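Local coordinates for actin binding protein family protein (Entamoeba histolytica HM-1:IMSS, PDB 6K2F) that is the N-terminal ADF-homology domain of a twinfilin, which probably binds and sequesters actin monomers and so inhibits actin polymerization, at residues I2-L8 / D30-I35; Q25-V29 / L97-T101; F45-D50 / G127-Y131; V52-E58 / F123-G127. Residue numbers count along the deposited sequence, not the author numbering.

Contact 1: I2-L8 / D30-I35; sequences IELSTDL and DETINI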
loop_
_atom_site.group_PDB
_atom_site.type_symbol
_atom_site.label_atom_id
_atom_site.label_comp_id
_atom_site.label_asym_id
_atom_site.label_seq_id
_atom_site.Cartn_x
_atom_site.Cartn_y
_atom_site.Cartn_z
ATOM N N ILE A 2 -3.853 27.376 -11.918
ATOM C CA ILE A 2 -3.265 26.649 -10.762
ATOM C C ILE A 2 -2.431 25.508 -11.351
ATOM O O ILE A 2 -2.960 24.763 -12.187
ATOM C CB ILE A 2 -4.372 26.119 -9.832
ATOM C CG1 ILE A 2 -5.238 27.245 -9.255
ATOM C CG2 ILE A 2 -3.800 25.252 -8.729
ATOM C CD1 ILE A 2 -4.516 28.142 -8.274
ATOM N N GLU A 3 -1.190 25.363 -10.899
ATOM C CA GLU A 3 -0.289 24.270 -11.340
ATOM C C GLU A 3 -0.052 23.316 -10.175
ATOM O O GLU A 3 -0.174 23.727 -9.038
ATOM C CB GLU A 3 1.014 24.860 -11.867
ATOM C CG GLU A 3 0.814 25.731 -13.104
ATOM C CD GLU A 3 0.327 25.006 -14.353
ATOM O OE1 GLU A 3 0.715 23.844 -14.534
ATOM O OE2 GLU A 3 -0.491 25.585 -15.105
ATOM N N LEU A 4 0.278 22.064 -10.458
ATOM C CA LEU A 4 0.744 21.133 -9.401
ATOM C C LEU A 4 2.044 21.674 -8.812
ATOM O O LEU A 4 2.923 22.148 -9.573
ATOM C CB LEU A 4 0.969 19.737 -9.983
ATOM C CG LEU A 4 -0.266 18.859 -10.155
ATOM C CD1 LEU A 4 -1.121 19.344 -11.293
ATOM C CD2 LEU A 4 0.116 17.399 -10.376
ATOM N N SER A 5 2.192 21.553 -7.499
ATOM C CA SER A 5 3.447 21.934 -6.818
ATOM C C SER A 5 4.539 20.967 -7.261
ATOM O O SER A 5 4.240 19.818 -7.582
ATOM C CB SER A 5 3.319 21.960 -5.334
ATOM O OG SER A 5 3.101 20.672 -4.803
ATOM N N THR A 6 5.781 21.424 -7.243
ATOM C CA THR A 6 6.950 20.550 -7.493
ATOM C C THR A 6 6.925 19.376 -6.509
ATOM O O THR A 6 7.184 18.236 -6.945
ATOM C CB THR A 6 8.264 21.320 -7.372
ATOM O OG1 THR A 6 8.190 22.400 -8.297
ATOM C CG2 THR A 6 9.466 20.448 -7.662
ATOM N N ASP A 7 6.633 19.634 -5.230
ATOM C CA ASP A 7 6.643 18.558 -4.206
ATOM C C ASP A 7 5.604 17.507 -4.585
ATOM O O ASP A 7 5.894 16.324 -4.448
ATOM C CB ASP A 7 6.393 19.078 -2.789
ATOM C CG ASP A 7 7.626 19.647 -2.103
ATOM O OD1 ASP A 7 8.743 19.468 -2.636
ATOM O OD2 ASP A 7 7.461 20.265 -1.034
ATOM N N LEU A 8 4.411 17.932 -5.018
ATOM C CA LEU A 8 3.332 16.976 -5.378
ATOM C C LEU A 8 3.789 16.156 -6.579
ATOM O O LEU A 8 3.608 14.942 -6.564
ATOM C CB LEU A 8 2.023 17.717 -5.682
ATOM C CG LEU A 8 0.874 16.851 -6.216
ATOM C CD1 LEU A 8 0.577 15.695 -5.274
ATOM C CD2 LEU A 8 -0.373 17.700 -6.431
ATOM N N ASP A 30 -2.465 28.557 -1.965
ATOM C CA ASP A 30 -1.659 29.626 -2.595
ATOM C C ASP A 30 -1.908 29.507 -4.104
ATOM O O ASP A 30 -3.073 29.613 -4.475
ATOM C CB ASP A 30 -0.233 29.527 -2.048
ATOM C CG ASP A 30 -0.156 29.815 -0.546
ATOM O OD1 ASP A 30 -1.155 30.373 0.007
ATOM O OD2 ASP A 30 0.908 29.515 0.058
ATOM N N GLU A 31 -0.888 29.269 -4.934
ATOM C CA GLU A 31 -1.082 29.239 -6.415
ATOM C C GLU A 31 -0.960 27.801 -6.932
ATOM O O GLU A 31 -0.903 27.615 -8.169
ATOM C CB GLU A 31 -0.103 30.180 -7.130
ATOM C CG GLU A 31 1.239 30.373 -6.438
ATOM C CD GLU A 31 2.114 31.423 -7.098
ATOM O OE1 GLU A 31 1.576 32.475 -7.500
ATOM O OE2 GLU A 31 3.326 31.175 -7.214
ATOM N N THR A 32 -0.909 26.810 -6.036
ATOM C CA THR A 32 -0.481 25.458 -6.458
ATOM C C THR A 32 -1.410 24.403 -5.876
ATOM O O THR A 32 -2.160 24.649 -4.930
ATOM C CB THR A 32 0.995 25.177 -6.146
ATOM O OG1 THR A 32 1.230 25.478 -4.769
ATOM C CG2 THR A 32 1.935 25.977 -7.024
ATOM N N ILE A 33 -1.369 23.226 -6.483
ATOM C CA ILE A 33 -1.916 22.007 -5.857
ATOM C C ILE A 33 -0.836 21.385 -4.979
ATOM O O ILE A 33 0.209 20.999 -5.511
ATOM C CB ILE A 33 -2.460 21.028 -6.903
ATOM C CG1 ILE A 33 -3.231 21.732 -8.019
ATOM C CG2 ILE A 33 -3.335 20.023 -6.199
ATOM C CD1 ILE A 33 -3.722 20.763 -9.067
ATOM N N ASN A 34 -1.110 21.279 -3.683
ATOM C CA ASN A 34 -0.139 20.851 -2.657
ATOM C C ASN A 34 -0.578 19.520 -2.056
ATOM O O ASN A 34 -1.781 19.276 -1.930
ATOM C CB ASN A 34 -0.001 21.901 -1.556
ATOM C CG ASN A 34 0.679 23.168 -2.027
ATOM O OD1 ASN A 34 0.990 23.308 -3.206
ATOM N ND2 ASN A 34 0.955 24.083 -1.116
ATOM N N ILE A 35 0.394 18.731 -1.613
ATOM C CA ILE A 35 0.157 17.502 -0.820
ATOM C C ILE A 35 -0.538 17.909 0.479
ATOM O O ILE A 35 -0.017 18.827 1.185
ATOM C CB ILE A 35 1.466 16.772 -0.494
ATOM C CG1 ILE A 35 2.224 16.343 -1.750
ATOM C CG2 ILE A 35 1.190 15.597 0.427
ATOM C CD1 ILE A 35 3.689 16.126 -1.497
HETATM O O HOH W 1 3.109 20.024 -1.886
#
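Ile-33 gives up more surface here than any other residue, 98 Å², because the N-terminal strand and the first turn of the helix both close over it. Its CG1 meets Ile-2 CG2 at 3.6 Å, its CD1 meets Leu-4 CD1 at 3.7 Å, and its CG2 lies 3.8 Å from Leu-8 CD2; a beta-branched, apolar residue suits a strand position wrapped by three aliphatic chains. Ile-2, which loses 66 Å², precedes the short strand 3-4. That strand runs parallel to strand 32-39 and adds an edge to the central mixed sheet of the ADF-homology fold, while strand 23-29 pairs antiparallel with strand 32-39 on its other side. The parallel pairing rests on Ile-33 N donating to Glu-3 O (2.9 Å) and Ser-5 N donating to Ile-33 O (2.9 Å). Ser-5 then ends the strand and starts the helix: as N-cap, its OG accepts from Leu-8 N at 3.0 Å and donates to Ile-33 O at 3.0 Å, roles apt for a small hydroxyl. Ile-35, with 60 Å² covered, packs against the first residues of the helix, its CG1 3.9 Å from Leu-8 CD1, and a water links Ile-35 N to Ser-5 OG.

Contact 2: Q25-V29 / L97-T101; sequences QATIV and LYSST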
loop_
_atom_site.group_PDB
_atom_site.type_symbol
_atom_site.label_atom_id
_atom_site.label_comp_id
_atom_site.label_asym_id
_atom_site.label_seq_id
_atom_site.Cartn_x
_atom_site.Cartn_y
_atom_site.Cartn_z
ATOM N N GLN A 25 -3.569 12.759 -1.124
ATOM C CA GLN A 25 -4.643 13.769 -1.069
ATOM C C GLN A 25 -3.981 15.101 -1.356
ATOM O O GLN A 25 -2.867 15.331 -0.808
ATOM C CB GLN A 25 -5.330 13.811 0.284
ATOM C CG GLN A 25 -6.507 14.780 0.322
ATOM C CD GLN A 25 -7.181 14.712 1.666
ATOM O OE1 GLN A 25 -6.543 14.453 2.680
ATOM N NE2 GLN A 25 -8.473 14.954 1.674
ATOM N N ALA A 26 -4.597 15.913 -2.203
ATOM C CA ALA A 26 -4.026 17.227 -2.555
ATOM C C ALA A 26 -5.116 18.287 -2.464
ATOM O O ALA A 26 -6.281 17.988 -2.719
ATOM C CB ALA A 26 -3.411 17.177 -3.928
ATOM N N THR A 27 -4.737 19.508 -2.125
ATOM C CA THR A 27 -5.666 20.655 -2.115
ATOM C C THR A 27 -4.990 21.835 -2.796
ATOM O O THR A 27 -3.751 21.880 -2.891
ATOM C CB THR A 27 -6.136 21.061 -0.711
ATOM O OG1 THR A 27 -5.007 21.434 0.079
ATOM C CG2 THR A 27 -6.875 19.942 -0.015
ATOM N N ILE A 28 -5.802 22.795 -3.211
ATOM C CA ILE A 28 -5.292 24.050 -3.812
ATOM C C ILE A 28 -4.961 25.007 -2.663
ATOM O O ILE A 28 -5.861 25.391 -1.888
ATOM C CB ILE A 28 -6.316 24.602 -4.816
ATOM C CG1 ILE A 28 -6.614 23.560 -5.894
ATOM C CG2 ILE A 28 -5.828 25.922 -5.389
ATOM C CD1 ILE A 28 -7.708 23.939 -6.882
ATOM N N VAL A 29 -3.690 25.393 -2.587
ATOM C CA VAL A 29 -3.109 26.247 -1.528
ATOM C C VAL A 29 -2.261 27.280 -2.254
ATOM O O VAL A 29 -1.401 26.885 -3.061
ATOM C CB VAL A 29 -2.268 25.455 -0.512
ATOM C CG1 VAL A 29 -1.611 26.388 0.498
ATOM C CG2 VAL A 29 -3.093 24.417 0.212
ATOM N N LEU A 97 -13.020 26.584 -9.331
ATOM C CA LEU A 97 -11.548 26.411 -9.301
ATOM C C LEU A 97 -11.212 24.922 -9.236
ATOM O O LEU A 97 -10.363 24.473 -10.009
ATOM C CB LEU A 97 -10.962 27.127 -8.086
ATOM C CG LEU A 97 -9.443 27.257 -8.102
ATOM C CD1 LEU A 97 -8.977 28.115 -9.269
ATOM C CD2 LEU A 97 -8.950 27.840 -6.791
ATOM N N TYR A 98 -11.846 24.144 -8.358
ATOM C CA TYR A 98 -11.520 22.702 -8.245
ATOM C C TYR A 98 -11.957 21.950 -9.498
ATOM O O TYR A 98 -11.251 21.051 -9.940
ATOM C CB TYR A 98 -12.116 22.079 -6.985
ATOM C CG TYR A 98 -11.194 22.223 -5.808
ATOM C CD1 TYR A 98 -11.173 23.379 -5.045
ATOM C CD2 TYR A 98 -10.307 21.216 -5.500
ATOM C CE1 TYR A 98 -10.307 23.491 -3.964
ATOM C CE2 TYR A 98 -9.454 21.299 -4.423
ATOM C CZ TYR A 98 -9.432 22.455 -3.665
ATOM O OH TYR A 98 -8.579 22.590 -2.594
ATOM N N SER A 99 -13.113 22.286 -10.049
ATOM C CA SER A 99 -13.629 21.587 -11.250
ATOM C C SER A 99 -12.707 21.864 -12.443
ATOM O O SER A 99 -12.310 20.895 -13.129
ATOM C CB SER A 99 -15.063 21.988 -11.511
ATOM O OG SER A 99 -15.519 21.451 -12.743
ATOM N N SER A 100 -12.351 23.126 -12.689
ATOM C CA SER A 100 -11.522 23.523 -13.866
ATOM C C SER A 100 -10.083 22.995 -13.716
ATOM O O SER A 100 -9.435 22.722 -14.746
ATOM C CB SER A 100 -11.532 25.009 -14.084
ATOM O OG SER A 100 -10.906 25.676 -13.004
ATOM N N THR A 101 -9.594 22.841 -12.486
ATOM C CA THR A 101 -8.181 22.444 -12.206
ATOM C C THR A 101 -8.024 20.916 -12.306
ATOM O O THR A 101 -6.866 20.456 -12.449
ATOM C CB THR A 101 -7.734 23.033 -10.862
ATOM O OG1 THR A 101 -7.829 24.454 -10.948
ATOM C CG2 THR A 101 -6.344 22.606 -10.459
HETATM O O HOH W 2 -8.416 24.628 -1.153
#
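Ile-28 lays its side chain over one face of the Tyr-98 ring, with CD1 3.7 Å from the ring centroid and only 2° off the normal, a nearly ideal CH-pi contact. This is helix-on-sheet packing in the ADF-homology fold: helix 92-101 packs on the end of strand 23-29, at Thr-27 and Ile-28, the axes of segments 25-29 and 97-101 coming within 10.1 Å at 118° between their directions. Ile-28 carries most of the strand's share, with 105 Å² covered, and its extended chain (chi1 m, chi2 t) reaches the helix, where CG2 meets Leu-97 CD2 at 3.9 Å and CD1 approaches Thr-101 CG2 at 4.1 Å. Thr-101 turns this methyl to Ile-28 while its OG1 donates to Leu-97 O at 2.7 Å. Across the strand, Ala-26 and Thr-27 pair with Tyr-63 and Asn-34 of the neighbouring strands, and the Tyr-98 ring also meets that of Tyr-63. A tyrosine fits this place since its length carries a polar end to the strand backbone: Ile-28 N donates to Tyr-98 OH at 2.9 Å, and a water 2.5 Å from Tyr-98 OH donates to Ile-28 O at 2.8 Å.

Contact 3: F45-D50 / G127-Y131; sequences FDADLD and GKSGY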
loop_
_atom_site.group_PDB
_atom_site.type_symbol
_atom_site.label_atom_id
_atom_site.label_comp_id
_atom_site.label_asym_id
_atom_site.label_seq_id
_atom_site.Cartn_x
_atom_site.Cartn_y
_atom_site.Cartn_z
ATOM N N PHE A 45 -6.316 -3.360 -3.045
ATOM C CA PHE A 45 -6.916 -2.176 -3.704
ATOM C C PHE A 45 -8.337 -1.965 -3.180
ATOM O O PHE A 45 -8.716 -0.843 -2.834
ATOM C CB PHE A 45 -6.911 -2.395 -5.215
ATOM C CG PHE A 45 -7.741 -1.416 -6.000
ATOM C CD1 PHE A 45 -7.205 -0.202 -6.377
ATOM C CD2 PHE A 45 -9.042 -1.707 -6.368
ATOM C CE1 PHE A 45 -7.936 0.692 -7.139
ATOM C CE2 PHE A 45 -9.773 -0.806 -7.124
ATOM C CZ PHE A 45 -9.226 0.393 -7.497
ATOM N N ASP A 46 -9.114 -3.045 -3.129
ATOM C CA ASP A 46 -10.551 -2.962 -2.766
ATOM C C ASP A 46 -10.698 -2.405 -1.345
ATOM O O ASP A 46 -11.475 -1.449 -1.155
ATOM C CB ASP A 46 -11.218 -4.329 -2.883
ATOM C CG ASP A 46 -11.374 -4.815 -4.317
ATOM O OD1 ASP A 46 -11.508 -3.980 -5.233
ATOM O OD2 ASP A 46 -11.352 -6.033 -4.513
ATOM N N ALA A 47 -9.972 -2.977 -0.380
ATOM C CA ALA A 47 -9.978 -2.527 1.029
ATOM C C ALA A 47 -9.521 -1.070 1.087
ATOM O O ALA A 47 -10.126 -0.257 1.804
ATOM C CB ALA A 47 -9.067 -3.397 1.854
ATOM N N ASP A 48 -8.484 -0.730 0.327
ATOM C CA ASP A 48 -7.869 0.607 0.443
ATOM C C ASP A 48 -8.841 1.689 -0.050
ATOM O O ASP A 48 -8.711 2.850 0.389
ATOM C CB ASP A 48 -6.529 0.694 -0.287
ATOM C CG ASP A 48 -5.373 -0.049 0.375
ATOM O OD1 ASP A 48 -5.568 -0.726 1.440
ATOM O OD2 ASP A 48 -4.260 0.045 -0.201
ATOM N N LEU A 49 -9.790 1.353 -0.929
ATOM C CA LEU A 49 -10.741 2.381 -1.420
ATOM C C LEU A 49 -11.452 3.018 -0.224
ATOM O O LEU A 49 -11.728 4.229 -0.269
ATOM C CB LEU A 49 -11.736 1.766 -2.408
ATOM C CG LEU A 49 -11.184 1.559 -3.818
ATOM C CD1 LEU A 49 -12.105 0.664 -4.631
ATOM C CD2 LEU A 49 -10.975 2.900 -4.504
ATOM N N ASP A 50 -11.745 2.235 0.814
ATOM C CA ASP A 50 -12.513 2.756 1.969
ATOM C C ASP A 50 -11.642 3.713 2.799
ATOM O O ASP A 50 -12.226 4.541 3.554
ATOM C CB ASP A 50 -13.086 1.610 2.790
ATOM C CG ASP A 50 -14.292 0.964 2.131
ATOM O OD1 ASP A 50 -14.935 1.632 1.298
ATOM O OD2 ASP A 50 -14.600 -0.200 2.474
ATOM N N GLY A 127 -15.166 5.517 -1.497
ATOM C CA GLY A 127 -15.055 4.179 -0.914
ATOM C C GLY A 127 -15.307 3.095 -1.949
ATOM O O GLY A 127 -15.532 3.376 -3.141
ATOM N N LYS A 128 -15.252 1.850 -1.518
ATOM C CA LYS A 128 -15.456 0.689 -2.421
ATOM C C LYS A 128 -16.856 0.768 -3.053
ATOM O O LYS A 128 -16.975 0.564 -4.281
ATOM C CB LYS A 128 -15.217 -0.605 -1.634
ATOM C CG LYS A 128 -15.365 -1.884 -2.446
ATOM C CD LYS A 128 -15.310 -3.139 -1.602
ATOM C CE LYS A 128 -15.101 -4.395 -2.426
ATOM N NZ LYS A 128 -16.137 -4.559 -3.473
ATOM N N SER A 129 -17.891 1.054 -2.261
ATOM C CA SER A 129 -19.292 1.139 -2.728
ATOM C C SER A 129 -19.410 2.203 -3.815
ATOM O O SER A 129 -20.095 1.944 -4.850
ATOM C CB SER A 129 -20.230 1.439 -1.589
ATOM O OG SER A 129 -20.296 0.343 -0.695
ATOM N N GLY A 130 -18.815 3.373 -3.571
ATOM C CA GLY A 130 -18.901 4.492 -4.514
ATOM C C GLY A 130 -18.195 4.159 -5.818
ATOM O O GLY A 130 -18.707 4.510 -6.910
ATOM N N TYR A 131 -17.072 3.450 -5.733
ATOM C CA TYR A 131 -16.294 3.060 -6.935
ATOM C C TYR A 131 -17.108 2.077 -7.777
ATOM O O TYR A 131 -17.168 2.206 -9.018
ATOM C CB TYR A 131 -14.959 2.444 -6.514
ATOM C CG TYR A 131 -14.052 2.130 -7.670
ATOM C CD1 TYR A 131 -13.683 3.126 -8.557
ATOM C CD2 TYR A 131 -13.622 0.840 -7.909
ATOM C CE1 TYR A 131 -12.875 2.844 -9.647
ATOM C CE2 TYR A 131 -12.806 0.545 -8.990
ATOM C CZ TYR A 131 -12.439 1.550 -9.862
ATOM O OH TYR A 131 -11.619 1.270 -10.914
HETATM O O HOH W 3 -12.539 5.920 -2.382
HETATM O O HOH W 4 -17.700 1.378 0.590
#
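Two helices cross nearly at right angles here: the short helix 45-49 lies against the N-terminal part of helix 127-137, on the flank of the central sheet where Tyr-131 rests on strand 114-120 and Leu-49 on Phe-66 of strand 62-68. The segment axes approach to 8.4 Å with 106° between their directions. Leu-49 forms the apolar centre, its CD1 3.6 Å from Tyr-131 CD2. Beside it the Phe-45 ring turns its edge toward the face of Tyr-131 in an offset edge-to-face pair, centroids 5.7 Å apart and planes at 75°; long aromatic side chains can reach across where the backbones lie far apart. Lys-128, the residue with most surface covered (79 Å²), lays its aliphatic chain against Asp-46, Lys-128 CE being 3.9 Å from Asp-46 CB.

Polar groups join the two segments as well. Asp-50 OD1 accepts from Lys-128 N at 2.8 Å, and a water that donates to Asp-50 OD1 accepts from Ser-129 N, so one carboxylate serves both amides, directly and through water; an acid also matches the positive end of the helix dipole. Gly-127 adopts a positive phi (67°), and a CB would fall 2.8 Å from Asp-50 OD1, a clash, which explains its bare backbone. Another water bridges Leu-49 O and Gly-127 N. Helical elements packed against a central mixed sheet are characteristic of the ADF-homology domain of the cofilin and twinfilin families.

Contact 4: V52-E58 / F123-G127; sequences VLKYLVE and FSDFG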
loop_
_atom_site.group_PDB
_atom_site.type_symbol
_atom_site.label_atom_id
_atom_site.label_comp_id
_atom_site.label_asym_id
_atom_site.label_seq_id
_atom_site.Cartn_x
_atom_site.Cartn_y
_atom_site.Cartn_z
ATOM N N VAL A 52 -10.079 6.254 1.856
ATOM C CA VAL A 52 -10.322 7.633 1.361
ATOM C C VAL A 52 -11.291 8.346 2.305
ATOM O O VAL A 52 -11.120 9.569 2.539
ATOM C CB VAL A 52 -10.867 7.605 -0.071
ATOM C CG1 VAL A 52 -11.459 8.961 -0.470
ATOM C CG2 VAL A 52 -9.776 7.163 -1.024
ATOM N N LEU A 53 -12.287 7.628 2.814
ATOM C CA LEU A 53 -13.372 8.240 3.623
ATOM C C LEU A 53 -12.810 8.879 4.898
ATOM O O LEU A 53 -13.501 9.772 5.461
ATOM C CB LEU A 53 -14.402 7.156 3.933
ATOM C CG LEU A 53 -15.050 6.489 2.726
ATOM C CD1 LEU A 53 -16.022 5.405 3.170
ATOM C CD2 LEU A 53 -15.755 7.514 1.872
ATOM N N LYS A 54 -11.652 8.415 5.372
ATOM C CA LYS A 54 -10.987 8.940 6.591
ATOM C C LYS A 54 -10.303 10.291 6.314
ATOM O O LYS A 54 -9.993 11.002 7.281
ATOM C CB LYS A 54 -9.893 7.976 7.057
ATOM C CG LYS A 54 -10.342 6.621 7.585
ATOM C CD LYS A 54 -9.181 5.864 8.228
ATOM C CE LYS A 54 -9.597 4.813 9.239
ATOM N NZ LYS A 54 -10.140 3.602 8.581
ATOM N N TYR A 55 -10.046 10.626 5.050
ATOM C CA TYR A 55 -9.261 11.816 4.657
ATOM C C TYR A 55 -10.139 12.950 4.147
ATOM O O TYR A 55 -9.724 14.093 4.268
ATOM C CB TYR A 55 -8.274 11.406 3.571
ATOM C CG TYR A 55 -7.117 10.614 4.121
ATOM C CD1 TYR A 55 -7.205 9.248 4.322
ATOM C CD2 TYR A 55 -5.941 11.234 4.491
ATOM C CE1 TYR A 55 -6.155 8.523 4.864
ATOM C CE2 TYR A 55 -4.867 10.517 5.003
ATOM C CZ TYR A 55 -4.967 9.150 5.176
ATOM O OH TYR A 55 -3.906 8.463 5.701
ATOM N N LEU A 56 -11.316 12.656 3.613
ATOM C CA LEU A 56 -12.200 13.743 3.135
ATOM C C LEU A 56 -12.680 14.574 4.322
ATOM O O LEU A 56 -12.871 14.047 5.446
ATOM C CB LEU A 56 -13.364 13.164 2.330
ATOM C CG LEU A 56 -12.971 12.343 1.095
ATOM C CD1 LEU A 56 -14.199 11.818 0.363
ATOM C CD2 LEU A 56 -12.104 13.159 0.137
ATOM N N VAL A 57 -12.836 15.867 4.099
ATOM C CA VAL A 57 -13.373 16.792 5.125
ATOM C C VAL A 57 -14.673 17.367 4.570
ATOM O O VAL A 57 -14.646 17.958 3.499
ATOM C CB VAL A 57 -12.377 17.911 5.466
ATOM C CG1 VAL A 57 -12.985 18.870 6.458
ATOM C CG2 VAL A 57 -11.062 17.354 6.003
ATOM N N GLU A 58 -15.787 17.141 5.254
ATOM C CA GLU A 58 -17.109 17.506 4.682
ATOM C C GLU A 58 -17.137 19.006 4.363
ATOM O O GLU A 58 -16.731 19.831 5.211
ATOM C CB GLU A 58 -18.247 17.068 5.599
ATOM C CG GLU A 58 -19.627 17.298 4.998
ATOM C CD GLU A 58 -20.196 18.694 5.139
ATOM O OE1 GLU A 58 -19.733 19.461 6.029
ATOM O OE2 GLU A 58 -21.190 19.000 4.439
ATOM N N PHE A 123 -19.331 11.992 0.500
ATOM C CA PHE A 123 -18.413 10.899 0.887
ATOM C C PHE A 123 -18.868 9.571 0.284
ATOM O O PHE A 123 -18.011 8.754 -0.141
ATOM C CB PHE A 123 -18.346 10.754 2.396
ATOM C CG PHE A 123 -17.558 11.805 3.139
ATOM C CD1 PHE A 123 -17.318 13.065 2.618
ATOM C CD2 PHE A 123 -17.101 11.511 4.413
ATOM C CE1 PHE A 123 -16.599 13.992 3.341
ATOM C CE2 PHE A 123 -16.378 12.443 5.135
ATOM C CZ PHE A 123 -16.126 13.673 4.593
ATOM N N SER A 124 -20.166 9.343 0.213
ATOM C CA SER A 124 -20.752 8.061 -0.239
ATOM C C SER A 124 -20.543 7.876 -1.755
ATOM O O SER A 124 -20.813 6.764 -2.256
ATOM C CB SER A 124 -22.204 7.968 0.165
ATOM O OG SER A 124 -23.000 8.972 -0.454
ATOM N N ASP A 125 -20.070 8.894 -2.470
ATOM C CA ASP A 125 -19.626 8.740 -3.881
ATOM C C ASP A 125 -18.276 8.037 -3.981
ATOM O O ASP A 125 -17.863 7.689 -5.123
ATOM C CB ASP A 125 -19.550 10.069 -4.619
ATOM C CG ASP A 125 -20.905 10.673 -4.922
ATOM O OD1 ASP A 125 -21.918 9.907 -5.059
ATOM O OD2 ASP A 125 -20.958 11.927 -5.006
ATOM N N PHE A 126 -17.602 7.846 -2.860
ATOM C CA PHE A 126 -16.260 7.234 -2.801
ATOM C C PHE A 126 -16.328 5.986 -1.937
ATOM O O PHE A 126 -17.425 5.446 -1.695
ATOM C CB PHE A 126 -15.268 8.317 -2.371
ATOM C CG PHE A 126 -15.281 9.514 -3.287
ATOM C CD1 PHE A 126 -14.732 9.442 -4.557
ATOM C CD2 PHE A 126 -15.825 10.729 -2.892
ATOM C CE1 PHE A 126 -14.750 10.525 -5.422
ATOM C CE2 PHE A 126 -15.807 11.828 -3.748
ATOM C CZ PHE A 126 -15.273 11.729 -5.010
ATOM N N GLY A 127 -15.166 5.517 -1.497
ATOM C CA GLY A 127 -15.055 4.179 -0.914
ATOM C C GLY A 127 -15.307 3.095 -1.949
ATOM O O GLY A 127 -15.532 3.376 -3.141
#
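The Phe-123 ring is the main projection of this contact: with 118 Å² covered, it lies in a shallow groove made by the chain from Leu-53 to Glu-58. Leu-56 forms the wall under one ring face, its CB 3.8 Å from the centroid and 26° off the normal in a CH-pi contact. At the ring's edge lie Val-57 C and Glu-58 N, the latter 3.5 Å from Phe-123 CZ, and Leu-56 O is 3.4 Å from the same CZ. A flat, stiff aromatic suits such a slot, and Tyr-85 completes it with an edge-to-face contact. Leu-53 is the answering bump. Its CD2 sits in the hollow over the 3-10 turn 123-125 and what follows, 3.3 Å from Phe-123 O and 4.0 Å from Gly-127 N. The hollow stays open partly because Gly-127 has no side chain: a CB there would come within 3.2 Å of Leu-53 CD1.

In the ADF-homology fold these are two connections on the same side of the central sheet, one leading into strand 62-68 and the other from strand 114-120 to the C-terminal helix. Phe-126, in the second of them, points toward Leu-56 and Val-52, its CD2 3.8 Å from Leu-56 CD1 and its CB 4.3 Å from Val-52 CG1, with Leu-83 and Tyr-85 of strand 77-85 beneath. Glu-58 lends its CB to the Phe-123 rim, 4.1 Å from CZ, while its carboxylate forms a salt bridge with Arg-89.

Contacts 1 and 2 lie side by side, centres 9 Å apart, on adjoining strands: Thr-27 O is 2.8 Å from Asn-34 N, a probable hydrogen bond, and Ile-33 CD1 packs on Thr-101 CG2 at 3.5 Å. In ADF-homology domains the N-terminal segment and the long helix, here probably 92-101 with 103-109, contribute to the G-actin surface, so both contacts probably lie near it. Contacts 3 and 4, centres 10 Å apart, share Gly-127, whose missing side chain makes room for both Asp-50 and Leu-53. Contacts 1 and 3 are 26 Å apart by centres. Contacts 2 and 4, 16 Å apart by centres, connect the groups through Gln-25 NE2 and Tyr-55 O at 3.0 Å, a probable hydrogen bond.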